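Local coordinates for Baccell_00875 (Bacteroides cellulosilyticus DSM 14838, PDB 5NO8), which is a polysaccharide lyase that probably cleaves the rhamnose caps, linked to glucuronic acid, from complex arabinogalactan proteins, at residues A163-W168 with A174-I179; T146-N151 with L188-T193; I218-P223 with L235-F240; N53-T58 with Y70-G75. All coordinates share one frame; numbering follows the deposited sequence.

Contact 1 of 4, residues A163-W168 with A174-I179; sequences AHTHIW and AYVNAI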
loop_
_atom_site.group_PDB
_atom_site.type_symbol
_atom_site.label_atom_id
_atom_site.label_comp_id
_atom_site.label_asym_id
_atom_site.label_seq_id
_atom_site.Cartn_x
_atom_site.Cartn_y
_atom_site.Cartn_z
ATOM N N ALA A 163 5.403 -12.287 -6.681
ATOM C CA ALA A 163 4.555 -11.319 -7.400
ATOM C C ALA A 163 3.889 -10.327 -6.456
ATOM O O ALA A 163 3.380 -10.711 -5.409
ATOM C CB ALA A 163 3.502 -12.053 -8.200
ATOM N N HIS A 164 3.885 -9.061 -6.869
ATOM C CA HIS A 164 3.017 -8.045 -6.260
ATOM C C HIS A 164 1.602 -8.285 -6.796
ATOM O O HIS A 164 1.354 -8.174 -8.003
ATOM C CB HIS A 164 3.497 -6.655 -6.631
ATOM C CG HIS A 164 4.852 -6.328 -6.091
ATOM N ND1 HIS A 164 5.174 -6.492 -4.763
ATOM C CD2 HIS A 164 5.951 -5.807 -6.689
ATOM C CE1 HIS A 164 6.418 -6.083 -4.568
ATOM N NE2 HIS A 164 6.915 -5.677 -5.721
ATOM N N THR A 165 0.687 -8.622 -5.897
ATOM C CA THR A 165 -0.648 -9.035 -6.289
ATOM C C THR A 165 -1.624 -7.865 -6.140
ATOM O O THR A 165 -1.937 -7.464 -5.038
ATOM C CB THR A 165 -1.023 -10.256 -5.440
ATOM O OG1 THR A 165 0.005 -11.255 -5.628
ATOM C CG2 THR A 165 -2.294 -10.831 -5.882
ATOM N N HIS A 166 -2.067 -7.319 -7.253
ATOM C CA HIS A 166 -2.919 -6.127 -7.259
ATOM C C HIS A 166 -4.345 -6.611 -7.390
ATOM O O HIS A 166 -4.778 -7.003 -8.480
ATOM C CB HIS A 166 -2.503 -5.229 -8.393
ATOM C CG HIS A 166 -1.098 -4.739 -8.233
ATOM N ND1 HIS A 166 -0.702 -3.999 -7.138
ATOM C CD2 HIS A 166 0.025 -4.966 -8.971
ATOM C CE1 HIS A 166 0.603 -3.770 -7.224
ATOM N NE2 HIS A 166 1.063 -4.324 -8.334
ATOM N N ILE A 167 -5.057 -6.558 -6.271
ATOM C CA ILE A 167 -6.417 -7.090 -6.182
ATOM C C ILE A 167 -7.399 -5.941 -6.359
ATOM O O ILE A 167 -7.245 -4.919 -5.699
ATOM C CB ILE A 167 -6.661 -7.738 -4.818
ATOM C CG1 ILE A 167 -5.603 -8.811 -4.544
ATOM C CG2 ILE A 167 -8.068 -8.345 -4.757
ATOM C CD1 ILE A 167 -5.576 -9.225 -3.095
ATOM N N TRP A 168 -8.371 -6.107 -7.248
ATOM C CA TRP A 168 -9.469 -5.153 -7.368
ATOM C C TRP A 168 -10.781 -5.842 -7.110
ATOM O O TRP A 168 -11.208 -6.714 -7.907
ATOM C CB TRP A 168 -9.498 -4.424 -8.699
ATOM C CG TRP A 168 -10.607 -3.424 -8.772
ATOM C CD1 TRP A 168 -11.489 -3.261 -9.801
ATOM C CD2 TRP A 168 -10.993 -2.477 -7.756
ATOM N NE1 TRP A 168 -12.389 -2.285 -9.486
ATOM C CE2 TRP A 168 -12.102 -1.767 -8.259
ATOM C CE3 TRP A 168 -10.484 -2.132 -6.492
ATOM C CZ2 TRP A 168 -12.739 -0.743 -7.541
ATOM C CZ3 TRP A 168 -11.139 -1.137 -5.763
ATOM C CH2 TRP A 168 -12.252 -0.447 -6.313
ATOM N N ALA A 174 -14.213 -7.436 -11.322
ATOM C CA ALA A 174 -13.096 -7.688 -10.443
ATOM C C ALA A 174 -11.935 -8.340 -11.206
ATOM O O ALA A 174 -12.122 -8.974 -12.225
ATOM C CB ALA A 174 -13.531 -8.577 -9.296
ATOM N N TYR A 175 -10.727 -8.170 -10.675
ATOM C CA TYR A 175 -9.547 -8.749 -11.257
ATOM C C TYR A 175 -8.415 -8.846 -10.244
ATOM O O TYR A 175 -8.450 -8.258 -9.176
ATOM C CB TYR A 175 -9.097 -7.960 -12.497
ATOM C CG TYR A 175 -8.645 -6.542 -12.242
ATOM C CD1 TYR A 175 -7.418 -6.260 -11.636
ATOM C CD2 TYR A 175 -9.455 -5.474 -12.592
ATOM C CE1 TYR A 175 -7.019 -4.967 -11.403
ATOM C CE2 TYR A 175 -9.045 -4.182 -12.394
ATOM C CZ TYR A 175 -7.821 -3.940 -11.803
ATOM O OH TYR A 175 -7.438 -2.656 -11.550
ATOM N N VAL A 176 -7.391 -9.598 -10.633
ATOM C CA VAL A 176 -6.100 -9.577 -9.980
ATOM C C VAL A 176 -5.020 -9.439 -11.062
ATOM O O VAL A 176 -5.015 -10.171 -12.060
ATOM C CB VAL A 176 -5.816 -10.825 -9.120
ATOM C CG1 VAL A 176 -4.480 -10.670 -8.432
ATOM C CG2 VAL A 176 -6.903 -11.080 -8.071
ATOM N N ASN A 177 -4.144 -8.456 -10.883
ATOM C CA ASN A 177 -2.997 -8.276 -11.744
ATOM C C ASN A 177 -1.773 -8.589 -10.907
ATOM O O ASN A 177 -1.445 -7.841 -10.005
ATOM C CB ASN A 177 -2.967 -6.854 -12.266
ATOM C CG ASN A 177 -1.837 -6.613 -13.241
ATOM O OD1 ASN A 177 -1.257 -7.570 -13.785
ATOM N ND2 ASN A 177 -1.494 -5.350 -13.450
ATOM N N ALA A 178 -1.134 -9.739 -11.168
ATOM C CA ALA A 178 0.015 -10.173 -10.430
ATOM C C ALA A 178 1.283 -9.879 -11.211
ATOM O O ALA A 178 1.545 -10.478 -12.241
ATOM C CB ALA A 178 -0.112 -11.640 -10.107
ATOM N N ILE A 179 2.045 -8.905 -10.716
ATOM C CA ILE A 179 3.241 -8.417 -11.395
ATOM C C ILE A 179 4.467 -8.995 -10.716
ATOM O O ILE A 179 4.682 -8.795 -9.532
ATOM C CB ILE A 179 3.282 -6.877 -11.380
ATOM C CG1 ILE A 179 2.063 -6.284 -12.096
ATOM C CG2 ILE A 179 4.572 -6.359 -11.986
ATOM C CD1 ILE A 179 1.921 -6.637 -13.556
#
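W168 lays its CB over one face of the Y175 ring, 3.6 Å from the centroid and close to the ring normal, a clear CH-pi contact. With CG anti to the backbone N (chi1 -178°), the indole of W168 then runs on past the phenol and away from the partner strand, so the two rings meet only obliquely, their planes at 50°. With an alanine in place of Y175, the CB of W168 would probably lose the aromatic surface it rests on, and a gap would open beside the indole. On the same face of the sheet H166 turns the edge of its imidazole to I179, CD2 lying 4.0 Å from CG1. A histidine suits this place because one edge can pack on an aliphatic chain while NE2 hydrogen-bonds to A577 O. On the other face T165 CG2 presses on V176 CG1 at 3.4 Å, tighter than usual, and A163 CB meets A178 CB at 4.1 Å. Beneath these contacts lies a regular antiparallel hairpin, whose straightest backbone bond runs from W168 N to Y175 O (2.9 Å, 171°). Strand 163-168 ends its sheet, and strand 175-180 joins it to strand 187-194. Helix 245-254 packs on Y175, N177 and I179, while strand 217-221 receives T165 and I167 from the opposite face.

Contact 2 of 4, residues T146-N151 with L188-T193; sequences TPFNDN and LGLVVT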
loop_
_atom_site.group_PDB
_atom_site.type_symbol
_atom_site.label_atom_id
_atom_site.label_comp_id
_atom_site.label_asym_id
_atom_site.label_seq_id
_atom_site.Cartn_x
_atom_site.Cartn_y
_atom_site.Cartn_z
ATOM N N THR A 146 -7.152 -18.054 -3.164
ATOM C CA THR A 146 -6.330 -17.759 -4.338
ATOM C C THR A 146 -4.960 -17.368 -3.782
ATOM O O THR A 146 -4.637 -16.171 -3.670
ATOM C CB THR A 146 -6.933 -16.653 -5.230
ATOM O OG1 THR A 146 -7.081 -15.456 -4.460
ATOM C CG2 THR A 146 -8.268 -17.081 -5.833
ATOM N N PRO A 147 -4.163 -18.368 -3.376
ATOM C CA PRO A 147 -2.940 -18.097 -2.607
ATOM C C PRO A 147 -1.791 -17.638 -3.493
ATOM O O PRO A 147 -0.795 -18.327 -3.623
ATOM C CB PRO A 147 -2.661 -19.424 -1.910
ATOM C CG PRO A 147 -3.240 -20.441 -2.832
ATOM C CD PRO A 147 -4.462 -19.805 -3.428
ATOM N N PHE A 148 -1.947 -16.450 -4.070
ATOM C CA PHE A 148 -0.898 -15.828 -4.908
ATOM C C PHE A 148 0.389 -15.709 -4.091
ATOM O O PHE A 148 0.355 -15.423 -2.874
ATOM C CB PHE A 148 -1.318 -14.445 -5.418
ATOM C CG PHE A 148 -2.421 -14.464 -6.432
ATOM C CD1 PHE A 148 -2.148 -14.681 -7.776
ATOM C CD2 PHE A 148 -3.738 -14.221 -6.043
ATOM C CE1 PHE A 148 -3.168 -14.688 -8.727
ATOM C CE2 PHE A 148 -4.759 -14.244 -6.979
ATOM C CZ PHE A 148 -4.477 -14.479 -8.312
ATOM N N ASN A 149 1.524 -15.907 -4.774
ATOM C CA ASN A 149 2.842 -16.031 -4.129
ATOM C C ASN A 149 3.445 -14.652 -3.862
ATOM O O ASN A 149 4.407 -14.240 -4.515
ATOM C CB ASN A 149 3.743 -16.914 -5.022
ATOM C CG ASN A 149 4.883 -17.569 -4.271
ATOM O OD1 ASN A 149 4.954 -17.535 -3.055
ATOM N ND2 ASN A 149 5.794 -18.196 -5.031
ATOM N N ASP A 150 2.811 -13.925 -2.945
ATOM C CA ASP A 150 3.130 -12.537 -2.632
ATOM C C ASP A 150 3.740 -12.548 -1.238
ATOM O O ASP A 150 3.048 -12.536 -0.202
ATOM C CB ASP A 150 1.875 -11.655 -2.694
ATOM C CG ASP A 150 2.187 -10.158 -2.597
ATOM O OD1 ASP A 150 3.233 -9.766 -1.995
ATOM O OD2 ASP A 150 1.383 -9.354 -3.148
ATOM N N ASN A 151 5.062 -12.631 -1.210
ATOM C CA ASN A 151 5.801 -12.669 0.039
ATOM C C ASN A 151 7.272 -12.316 -0.241
ATOM O O ASN A 151 7.662 -12.192 -1.397
ATOM C CB ASN A 151 5.635 -14.033 0.730
ATOM C CG ASN A 151 5.855 -15.186 -0.216
ATOM O OD1 ASN A 151 6.990 -15.435 -0.603
ATOM N ND2 ASN A 151 4.758 -15.882 -0.614
ATOM N N LEU A 188 1.006 -12.351 -14.615
ATOM C CA LEU A 188 -0.222 -13.110 -14.575
ATOM C C LEU A 188 -1.415 -12.213 -14.266
ATOM O O LEU A 188 -1.315 -11.308 -13.455
ATOM C CB LEU A 188 -0.109 -14.171 -13.497
ATOM C CG LEU A 188 -1.080 -15.348 -13.535
ATOM C CD1 LEU A 188 -0.659 -16.328 -14.602
ATOM C CD2 LEU A 188 -1.120 -16.066 -12.199
ATOM N N GLY A 189 -2.536 -12.549 -14.877
ATOM C CA GLY A 189 -3.792 -11.869 -14.657
ATOM C C GLY A 189 -4.894 -12.849 -14.333
ATOM O O GLY A 189 -4.856 -14.010 -14.765
ATOM N N LEU A 190 -5.878 -12.360 -13.581
ATOM C CA LEU A 190 -7.109 -13.080 -13.306
ATOM C C LEU A 190 -8.203 -12.068 -13.567
ATOM O O LEU A 190 -8.184 -10.997 -12.957
ATOM C CB LEU A 190 -7.163 -13.554 -11.854
ATOM C CG LEU A 190 -8.428 -14.310 -11.403
ATOM C CD1 LEU A 190 -8.122 -15.162 -10.178
ATOM C CD2 LEU A 190 -9.594 -13.365 -11.073
ATOM N N VAL A 191 -9.118 -12.404 -14.476
ATOM C CA VAL A 191 -10.223 -11.541 -14.847
ATOM C C VAL A 191 -11.517 -12.296 -14.613
ATOM O O VAL A 191 -11.713 -13.383 -15.184
ATOM C CB VAL A 191 -10.103 -11.083 -16.303
ATOM C CG1 VAL A 191 -11.393 -10.432 -16.814
ATOM C CG2 VAL A 191 -8.948 -10.106 -16.413
ATOM N N VAL A 192 -12.387 -11.716 -13.790
ATOM C CA VAL A 192 -13.722 -12.308 -13.552
ATOM C C VAL A 192 -14.597 -12.071 -14.782
ATOM O O VAL A 192 -14.762 -10.941 -15.289
ATOM C CB VAL A 192 -14.388 -11.731 -12.278
ATOM C CG1 VAL A 192 -15.864 -12.150 -12.151
ATOM C CG2 VAL A 192 -13.578 -12.085 -11.058
ATOM N N THR A 193 -15.190 -13.156 -15.270
ATOM C CA THR A 193 -16.057 -13.107 -16.448
ATOM C C THR A 193 -17.486 -13.528 -16.211
ATOM O O THR A 193 -18.310 -13.276 -17.060
ATOM C CB THR A 193 -15.466 -13.976 -17.577
ATOM O OG1 THR A 193 -15.158 -15.298 -17.089
ATOM C CG2 THR A 193 -14.179 -13.324 -18.077
#
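F148 holds its CG beside the backbone N and anti to the carbonyl carbon (chi1 -69°), and L190 holds its own CG anti to the backbone N (chi1 179°); these settings let the ring rim and a leucine methyl meet. The side chains cross at about a right angle, and F148 CZ comes to 4.2 Å from L190 CD1. L188, two residues back on the strand and facing the same way, brings CD2 to 4.3 Å from F148 CE1. Both methyls lie at the edge of the phenyl ring, near its plane. The CA atoms of F148 and L188 are 10.1 Å apart, so a long flat phenylalanine and branched leucines bridge the distance with apolar surface. The loop joining strand 137-145 to helix 155-161 thus packs on strand 187-194 of the antiparallel sheet, and two inverse gamma turns shape it, centred on P147 and N149, one before and one after F148. In the first, F148 N donates to T146 O at 2.7 Å; in the second, D150 N donates weakly to F148 O. Past the turns N151 ND2 bonds N149 OD1 at 3.0 Å, an oxygen that also takes Q62 NE2. D150 forms a salt bridge with R215 and accepts from T165 N through the same oxygen, OD2. Around the phenyl ring, W72 meets it edge-to-face, and V176 of the adjoining strand packs against it.

Contact 3 of 4, residues I218-P223 with L235-F240; sequences IALDLP and LEWHVF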
loop_
_atom_site.group_PDB
_atom_site.type_symbol
_atom_site.label_atom_id
_atom_site.label_comp_id
_atom_site.label_asym_id
_atom_site.label_seq_id
_atom_site.Cartn_x
_atom_site.Cartn_y
_atom_site.Cartn_z
ATOM N N ILE A 218 -4.413 -15.122 0.453
ATOM C CA ILE A 218 -5.550 -14.326 -0.060
ATOM C C ILE A 218 -6.754 -15.236 -0.318
ATOM O O ILE A 218 -6.603 -16.309 -0.895
ATOM C CB ILE A 218 -5.148 -13.599 -1.355
ATOM C CG1 ILE A 218 -4.049 -12.555 -1.048
ATOM C CG2 ILE A 218 -6.356 -12.970 -2.044
ATOM C CD1 ILE A 218 -3.149 -12.232 -2.206
ATOM N N ALA A 219 -7.943 -14.800 0.114
ATOM C CA ALA A 219 -9.212 -15.417 -0.238
ATOM C C ALA A 219 -10.101 -14.364 -0.906
ATOM O O ALA A 219 -10.276 -13.280 -0.369
ATOM C CB ALA A 219 -9.917 -15.985 0.985
ATOM N N LEU A 220 -10.607 -14.662 -2.087
ATOM C CA LEU A 220 -11.498 -13.731 -2.788
ATOM C C LEU A 220 -12.949 -13.986 -2.344
ATOM O O LEU A 220 -13.445 -15.121 -2.453
ATOM C CB LEU A 220 -11.331 -13.875 -4.297
ATOM C CG LEU A 220 -9.919 -13.583 -4.827
ATOM C CD1 LEU A 220 -9.918 -13.620 -6.331
ATOM C CD2 LEU A 220 -9.324 -12.249 -4.361
ATOM N N ASP A 221 -13.624 -12.930 -1.884
ATOM C CA ASP A 221 -14.989 -13.024 -1.391
ATOM C C ASP A 221 -16.026 -12.831 -2.479
ATOM O O ASP A 221 -16.008 -11.837 -3.190
ATOM C CB ASP A 221 -15.250 -11.986 -0.301
ATOM C CG ASP A 221 -14.366 -12.164 0.909
ATOM O OD1 ASP A 221 -14.261 -13.306 1.416
ATOM O OD2 ASP A 221 -13.782 -11.168 1.371
ATOM N N LEU A 222 -16.934 -13.784 -2.579
ATOM C CA LEU A 222 -18.088 -13.696 -3.442
ATOM C C LEU A 222 -19.148 -12.849 -2.721
ATOM O O LEU A 222 -19.055 -12.625 -1.494
ATOM C CB LEU A 222 -18.659 -15.107 -3.726
ATOM C CG LEU A 222 -17.899 -15.923 -4.755
ATOM C CD1 LEU A 222 -16.509 -16.293 -4.289
ATOM C CD2 LEU A 222 -18.712 -17.170 -5.145
ATOM N N PRO A 223 -20.174 -12.393 -3.458
ATOM C CA PRO A 223 -21.293 -11.784 -2.765
ATOM C C PRO A 223 -21.939 -12.744 -1.771
ATOM O O PRO A 223 -21.886 -13.974 -1.967
ATOM C CB PRO A 223 -22.286 -11.451 -3.900
ATOM C CG PRO A 223 -21.457 -11.482 -5.145
ATOM C CD PRO A 223 -20.441 -12.538 -4.900
ATOM N N LEU A 235 -19.559 -18.413 -10.679
ATOM C CA LEU A 235 -18.421 -17.516 -10.761
ATOM C C LEU A 235 -17.483 -18.131 -11.793
ATOM O O LEU A 235 -17.175 -19.321 -11.720
ATOM C CB LEU A 235 -17.739 -17.448 -9.432
ATOM C CG LEU A 235 -16.371 -16.774 -9.372
ATOM C CD1 LEU A 235 -16.516 -15.273 -9.487
ATOM C CD2 LEU A 235 -15.627 -17.181 -8.115
ATOM N N GLU A 236 -16.988 -17.298 -12.709
ATOM C CA GLU A 236 -16.035 -17.751 -13.682
ATOM C C GLU A 236 -14.902 -16.728 -13.768
ATOM O O GLU A 236 -15.135 -15.523 -13.733
ATOM C CB GLU A 236 -16.724 -17.911 -15.036
ATOM C CG GLU A 236 -15.817 -18.386 -16.153
ATOM C CD GLU A 236 -16.483 -18.317 -17.522
ATOM O OE1 GLU A 236 -16.814 -19.397 -18.045
ATOM O OE2 GLU A 236 -16.693 -17.198 -18.063
ATOM N N TRP A 237 -13.683 -17.202 -13.914
ATOM C CA TRP A 237 -12.607 -16.295 -14.230
ATOM C C TRP A 237 -11.628 -16.925 -15.196
ATOM O O TRP A 237 -11.629 -18.147 -15.359
ATOM C CB TRP A 237 -11.914 -15.805 -12.975
ATOM C CG TRP A 237 -11.366 -16.859 -12.007
ATOM C CD1 TRP A 237 -10.631 -17.970 -12.300
ATOM C CD2 TRP A 237 -11.481 -16.833 -10.582
ATOM N NE1 TRP A 237 -10.308 -18.644 -11.163
ATOM C CE2 TRP A 237 -10.812 -17.967 -10.087
ATOM C CE3 TRP A 237 -12.058 -15.946 -9.680
ATOM C CZ2 TRP A 237 -10.709 -18.237 -8.725
ATOM C CZ3 TRP A 237 -11.969 -16.229 -8.314
ATOM C CH2 TRP A 237 -11.312 -17.362 -7.864
ATOM N N HIS A 238 -10.826 -16.064 -15.827
ATOM C CA HIS A 238 -9.747 -16.464 -16.719
ATOM C C HIS A 238 -8.434 -16.079 -16.056
ATOM O O HIS A 238 -8.314 -14.940 -15.598
ATOM C CB HIS A 238 -9.824 -15.688 -17.998
ATOM C CG HIS A 238 -10.936 -16.096 -18.894
ATOM N ND1 HIS A 238 -10.749 -16.292 -20.241
ATOM C CD2 HIS A 238 -12.241 -16.352 -18.651
ATOM C CE1 HIS A 238 -11.899 -16.640 -20.800
ATOM N NE2 HIS A 238 -12.825 -16.665 -19.860
ATOM N N VAL A 239 -7.486 -17.020 -16.010
ATOM C CA VAL A 239 -6.135 -16.814 -15.519
ATOM C C VAL A 239 -5.179 -16.947 -16.689
ATOM O O VAL A 239 -5.275 -17.889 -17.467
ATOM C CB VAL A 239 -5.797 -17.808 -14.407
ATOM C CG1 VAL A 239 -4.361 -17.618 -13.946
ATOM C CG2 VAL A 239 -6.766 -17.636 -13.254
ATOM N N PHE A 240 -4.309 -15.959 -16.875
ATOM C CA PHE A 240 -3.573 -15.856 -18.147
ATOM C C PHE A 240 -2.283 -15.067 -17.982
ATOM O O PHE A 240 -2.150 -14.215 -17.110
ATOM C CB PHE A 240 -4.420 -15.151 -19.217
ATOM C CG PHE A 240 -4.908 -13.790 -18.790
ATOM C CD1 PHE A 240 -6.117 -13.667 -18.087
ATOM C CD2 PHE A 240 -4.179 -12.638 -19.062
ATOM C CE1 PHE A 240 -6.577 -12.430 -17.679
ATOM C CE2 PHE A 240 -4.637 -11.387 -18.638
ATOM C CZ PHE A 240 -5.836 -11.283 -17.951
#
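L220 and W237 make the aliphatic-aromatic half of this contact: L220 CD1 lies 3.9 Å from W237 CZ3, approaching the indole obliquely. W237 has its CG between the backbone N and the carbonyl carbon (chi1 55°), and its six-membered ring reaches across to L220. In the aliphatic half, L222 CD1 meets L235 CD2 at 4.0 Å. L235 and W237 sit two apart on their strand, as expected where alternate side chains face one way. No hydrogen bond links the segments. The one polar group of the indole, NE1, hydrogen-bonds E125 OE1, so the N-H of the tryptophan has a partner while its broad hydrocarbon surface packs here. Strand 217-221 belongs to a mixed sheet and strand 232-242 to an antiparallel one, and the contact is consistent with two sheets packed face to face in a beta-sandwich. Between these two segments the contact therefore rests on apolar packing alone, with no directional bond.

Contact 4 of 4, residues N53-T58 with Y70-G75; sequences NWVVKT and YGWGLG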
loop_
_atom_site.group_PDB
_atom_site.type_symbol
_atom_site.label_atom_id
_atom_site.label_comp_id
_atom_site.label_asym_id
_atom_site.label_seq_id
_atom_site.Cartn_x
_atom_site.Cartn_y
_atom_site.Cartn_z
ATOM N N ASN A 53 6.483 -20.260 -9.707
ATOM C CA ASN A 53 5.194 -20.773 -9.224
ATOM C C ASN A 53 4.398 -19.583 -8.707
ATOM O O ASN A 53 4.856 -18.879 -7.821
ATOM C CB ASN A 53 5.407 -21.769 -8.092
ATOM C CG ASN A 53 4.119 -22.484 -7.683
ATOM O OD1 ASN A 53 3.040 -22.255 -8.244
ATOM N ND2 ASN A 53 4.242 -23.382 -6.723
ATOM N N TRP A 54 3.247 -19.343 -9.305
ATOM C CA TRP A 54 2.448 -18.157 -8.987
ATOM C C TRP A 54 1.628 -18.319 -7.722
ATOM O O TRP A 54 1.063 -17.321 -7.224
ATOM C CB TRP A 54 1.579 -17.775 -10.177
ATOM C CG TRP A 54 2.424 -17.266 -11.290
ATOM C CD1 TRP A 54 3.072 -18.007 -12.264
ATOM C CD2 TRP A 54 2.804 -15.912 -11.513
ATOM N NE1 TRP A 54 3.788 -17.181 -13.082
ATOM C CE2 TRP A 54 3.641 -15.891 -12.651
ATOM C CE3 TRP A 54 2.482 -14.702 -10.889
ATOM C CZ2 TRP A 54 4.179 -14.702 -13.152
ATOM C CZ3 TRP A 54 3.001 -13.533 -11.395
ATOM C CH2 TRP A 54 3.850 -13.540 -12.516
ATOM N N VAL A 55 1.583 -19.528 -7.176
ATOM C CA VAL A 55 0.961 -19.762 -5.863
ATOM C C VAL A 55 1.953 -20.183 -4.784
ATOM O O VAL A 55 3.031 -20.739 -5.061
ATOM C CB VAL A 55 -0.230 -20.761 -5.920
ATOM C CG1 VAL A 55 -1.317 -20.264 -6.847
ATOM C CG2 VAL A 55 0.174 -22.163 -6.327
ATOM N N VAL A 56 1.574 -19.896 -3.547
ATOM C CA VAL A 56 2.281 -20.365 -2.372
ATOM C C VAL A 56 2.103 -21.880 -2.342
ATOM O O VAL A 56 1.015 -22.360 -2.627
ATOM C CB VAL A 56 1.697 -19.745 -1.078
ATOM C CG1 VAL A 56 2.466 -20.217 0.158
ATOM C CG2 VAL A 56 1.740 -18.219 -1.153
ATOM N N LYS A 57 3.146 -22.619 -1.975
ATOM C CA LYS A 57 2.988 -24.072 -1.798
ATOM C C LYS A 57 2.130 -24.358 -0.587
ATOM O O LYS A 57 2.275 -23.721 0.454
ATOM C CB LYS A 57 4.340 -24.766 -1.696
ATOM C CG LYS A 57 5.037 -24.822 -3.050
ATOM C CD LYS A 57 6.287 -25.682 -3.006
ATOM C CE LYS A 57 7.357 -25.013 -2.174
ATOM N NZ LYS A 57 8.680 -25.661 -2.353
ATOM N N THR A 58 1.217 -25.311 -0.722
ATOM C CA THR A 58 0.240 -25.571 0.332
ATOM C C THR A 58 0.425 -26.999 0.863
ATOM O O THR A 58 -0.531 -27.704 1.166
ATOM C CB THR A 58 -1.190 -25.280 -0.172
ATOM O OG1 THR A 58 -1.398 -25.899 -1.453
ATOM C CG2 THR A 58 -1.406 -23.771 -0.319
ATOM N N TYR A 70 -5.556 -24.581 2.294
ATOM C CA TYR A 70 -5.410 -23.294 1.593
ATOM C C TYR A 70 -5.120 -23.384 0.103
ATOM O O TYR A 70 -4.848 -22.366 -0.555
ATOM C CB TYR A 70 -4.302 -22.466 2.252
ATOM C CG TYR A 70 -4.656 -21.934 3.606
ATOM C CD1 TYR A 70 -5.749 -21.069 3.761
ATOM C CD2 TYR A 70 -3.892 -22.218 4.717
ATOM C CE1 TYR A 70 -6.080 -20.555 4.996
ATOM C CE2 TYR A 70 -4.215 -21.697 5.973
ATOM C CZ TYR A 70 -5.302 -20.853 6.090
ATOM O OH TYR A 70 -5.617 -20.318 7.292
ATOM N N GLY A 71 -5.192 -24.584 -0.456
ATOM C CA GLY A 71 -5.000 -24.760 -1.886
ATOM C C GLY A 71 -5.925 -23.897 -2.736
ATOM O O GLY A 71 -7.089 -23.711 -2.407
ATOM N N TRP A 72 -5.388 -23.394 -3.834
ATOM C CA TRP A 72 -6.155 -22.606 -4.808
ATOM C C TRP A 72 -7.392 -23.366 -5.238
ATOM O O TRP A 72 -7.315 -24.531 -5.710
ATOM C CB TRP A 72 -5.287 -22.315 -6.033
ATOM C CG TRP A 72 -5.967 -21.576 -7.106
ATOM C CD1 TRP A 72 -6.990 -22.026 -7.885
ATOM C CD2 TRP A 72 -5.663 -20.270 -7.569
ATOM N NE1 TRP A 72 -7.351 -21.080 -8.795
ATOM C CE2 TRP A 72 -6.534 -19.996 -8.637
ATOM C CE3 TRP A 72 -4.719 -19.305 -7.206
ATOM C CZ2 TRP A 72 -6.539 -18.774 -9.301
ATOM C CZ3 TRP A 72 -4.708 -18.100 -7.894
ATOM C CH2 TRP A 72 -5.612 -17.843 -8.913
ATOM N N GLY A 73 -8.555 -22.740 -5.100
ATOM C CA GLY A 73 -9.787 -23.387 -5.529
ATOM C C GLY A 73 -10.582 -24.029 -4.417
ATOM O O GLY A 73 -11.767 -24.361 -4.616
ATOM N N LEU A 74 -9.958 -24.217 -3.258
ATOM C CA LEU A 74 -10.657 -24.561 -2.057
ATOM C C LEU A 74 -11.272 -23.290 -1.487
ATOM O O LEU A 74 -11.032 -22.190 -1.989
ATOM C CB LEU A 74 -9.765 -25.264 -1.050
ATOM C CG LEU A 74 -9.081 -26.525 -1.603
ATOM C CD1 LEU A 74 -8.280 -27.150 -0.477
ATOM C CD2 LEU A 74 -10.064 -27.504 -2.240
ATOM N N GLY A 75 -12.121 -23.444 -0.494
ATOM C CA GLY A 75 -12.804 -22.259 0.043
ATOM C C GLY A 75 -13.716 -22.591 1.176
ATOM O O GLY A 75 -13.610 -23.662 1.784
#
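V55 and W72 meet with side chains crossing at about a right angle, a branch methyl of the valine, CG1, packing 3.6 Å from the benzo carbon W72 CE3. T58 sets OG1 between its backbone N and carbonyl carbon (chi1 48°), which lets its methyl and hydroxyl meet separate neighbours: T58 CG2 stands 3.7 Å from Y70 O, and T58 OG1 3.8 Å from G71 CA. Replacing T58 by a glycine would probably open a gap beside Y70 and G71, since both branches that pack there would be gone. One shell out, N53 OD1 accepts from V55 N at 3.3 Å, an Asx turn that sets the valine. A type II turn from G71 to L74, closed by L74 N to G71 O, carries W72; G73 is third, where a phi of 99° favours glycine. E125 fixes the indole NE1 and E204 the Y70 hydroxyl. Both segments belong to the connection between strands 40-45 and 75-81, with W54 touching strand 175-180 and W72 packing on strand 187-194.

Along the chain contact 4 comes first, then contact 2, whose closed loop encloses the hairpin of contact 1, and last contact 3. The centres of contacts 1 and 2 are about 6 Å apart and those of contacts 2 and 3 about 8 Å; contact 4 lies about 10 Å from contact 2 and 15 Å from contact 1. One antiparallel sheet joins contacts 1, 2 and 3 through its consecutive strands 163-168, 175-180, 187-194 and 232-242. Strand 217-221, of a second sheet, and the loops of contacts 2 and 4 pack against it. P147 and N149 bond the backbone of V56 and W54, which ties the loop of contact 2 to that of contact 4; all four contacts cluster in the beta-rich part of the enzyme.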